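Protein CLPV1 (PDB 4UQW) probably acts as the AAA+ ATPase that disassembles the contracted TssB-TssC sheath of the type VI secretion system, here represented by its N domain. Local coordinates at residues L69-D72 and L73-L77. Numbering follows the deposited sequence.
Sequences LAKD and LTEAL
Leu69 and Leu73, one turn apart on the inner face of helix 66-79, form the tightly packed part of this local contact. Methyl CD1 of Leu69 rests 3.8 Å from the branch carbon CG of Leu73, and CD1 of Leu73 lies only slightly farther from the same methyl. The two side chains leave the backbone differently: CG of Leu69 is anti to its own N (chi1 173°), whereas CG of Leu73 is anti to its carbonyl carbon (chi1 -64°), which brings it to 3.3 Å from O of Leu69. That oxygen is also the acceptor for N of Leu73, at 2.9 Å. Around this pair the face is closed by Leu48 of helix 40-49 and Leu136 of helix 127-136 against Leu73, and by Ile64 and Phe140 against Leu69.

The solvent side is polar and looser. Lys71 runs extended until its last torsion, then bends so that NZ reaches OE2 of Glu75 at 2.8 Å, a salt bridge that meets the carboxylate on its syn side but 33° out of plane. The other oxygen, OE1, is engaged by Arg79 in a second salt bridge, so Glu75 lies between two cations one turn to either side. A water bridges OE1 of Glu75 (2.8 Å) and OD1 of Asp72 (2.9 Å), and lies between two carboxylates that would otherwise probably repel each other. OD2 of Asp72 is hydrogen-bonded to OG of Ser137, just past the end of helix 127-136, tying the two helices together.

Together, the i to i+4 leucine pair inside and the i to i+4 Lys-Glu bridge outside are characteristic of an amphipathic surface helix, here one packed on the helical bundle of a Clp N-terminal domain.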
loop_
_atom_site.group_PDB
_atom_site.type_symbol
_atom_site.label_atom_id
_atom_site.label_comp_id
_atom_site.label_asym_id
_atom_site.label_seq_id
_atom_site.Cartn_x
_atom_site.Cartn_y
_atom_site.Cartn_z
ATOM N N LEU A 69 -14.099 -2.230 -5.193
ATOM C CA LEU A 69 -12.880 -2.249 -4.406
ATOM C C LEU A 69 -13.198 -1.730 -3.019
ATOM O O LEU A 69 -12.759 -2.337 -2.036
ATOM C CB LEU A 69 -11.751 -1.405 -5.101
ATOM C CG LEU A 69 -10.494 -1.257 -4.243
ATOM C CD1 LEU A 69 -9.958 -2.645 -3.914
ATOM C CD2 LEU A 69 -9.505 -0.394 -5.076
ATOM N N ALA A 70 -13.969 -0.633 -2.940
ATOM C CA ALA A 70 -14.290 -0.069 -1.618
ATOM C C ALA A 70 -15.073 -1.080 -0.761
ATOM O O ALA A 70 -14.795 -1.255 0.434
ATOM C CB ALA A 70 -15.086 1.200 -1.782
ATOM N N LYS A 71 -16.018 -1.765 -1.395
ATOM C CA LYS A 71 -16.838 -2.775 -0.734
ATOM C C LYS A 71 -15.922 -3.913 -0.214
ATOM O O LYS A 71 -16.046 -4.421 0.932
ATOM C CB LYS A 71 -17.901 -3.336 -1.683
ATOM C CG LYS A 71 -18.795 -4.415 -1.122
ATOM C CD LYS A 71 -19.823 -4.772 -2.174
ATOM C CE LYS A 71 -20.878 -5.713 -1.650
ATOM N NZ LYS A 71 -20.245 -6.997 -1.264
ATOM N N ASP A 72 -15.026 -4.373 -1.086
ATOM C CA ASP A 72 -14.164 -5.459 -0.705
ATOM C C ASP A 72 -13.219 -5.076 0.445
ATOM O O ASP A 72 -12.975 -5.918 1.337
ATOM C CB ASP A 72 -13.326 -5.910 -1.920
ATOM C CG ASP A 72 -14.163 -6.672 -2.968
ATOM O OD1 ASP A 72 -15.309 -7.133 -2.672
ATOM O OD2 ASP A 72 -13.727 -6.784 -4.141
ATOM N N LEU A 73 -12.656 -3.864 0.417
ATOM C CA LEU A 73 -11.730 -3.480 1.469
ATOM C C LEU A 73 -12.461 -3.333 2.779
ATOM O O LEU A 73 -11.924 -3.744 3.843
ATOM C CB LEU A 73 -11.003 -2.165 1.131
ATOM C CG LEU A 73 -10.099 -2.281 -0.105
ATOM C CD1 LEU A 73 -9.465 -0.888 -0.313
ATOM C CD2 LEU A 73 -9.006 -3.332 0.080
ATOM N N THR A 74 -13.668 -2.774 2.753
ATOM C CA THR A 74 -14.492 -2.622 3.967
ATOM C C THR A 74 -14.797 -3.979 4.565
ATOM O O THR A 74 -14.682 -4.220 5.788
ATOM C CB THR A 74 -15.806 -1.905 3.669
ATOM O OG1 THR A 74 -15.533 -0.548 3.306
ATOM C CG2 THR A 74 -16.711 -1.974 4.875
ATOM N N GLU A 75 -15.196 -4.917 3.707
ATOM C CA GLU A 75 -15.478 -6.260 4.198
ATOM C C GLU A 75 -14.231 -6.969 4.773
ATOM O O GLU A 75 -14.317 -7.599 5.860
ATOM C CB GLU A 75 -16.160 -7.090 3.093
ATOM C CG GLU A 75 -17.538 -6.471 2.800
ATOM C CD GLU A 75 -18.346 -7.233 1.753
ATOM O OE1 GLU A 75 -17.823 -8.278 1.301
ATOM O OE2 GLU A 75 -19.489 -6.791 1.412
ATOM N N ALA A 76 -13.061 -6.830 4.123
ATOM C CA ALA A 76 -11.830 -7.388 4.667
ATOM C C ALA A 76 -11.497 -6.768 6.021
ATOM O O ALA A 76 -11.062 -7.467 6.949
ATOM C CB ALA A 76 -10.664 -7.167 3.666
ATOM N N LEU A 77 -11.666 -5.446 6.139
ATOM C CA LEU A 77 -11.400 -4.783 7.435
ATOM C C LEU A 77 -12.299 -5.349 8.522
ATOM O O LEU A 77 -11.842 -5.606 9.650
ATOM C CB LEU A 77 -11.660 -3.288 7.338
ATOM C CG LEU A 77 -10.567 -2.533 6.640
ATOM C CD1 LEU A 77 -11.135 -1.150 6.270
ATOM C CD2 LEU A 77 -9.331 -2.402 7.512
HETATM O O HOH W 1 -15.615 -8.928 -0.379
#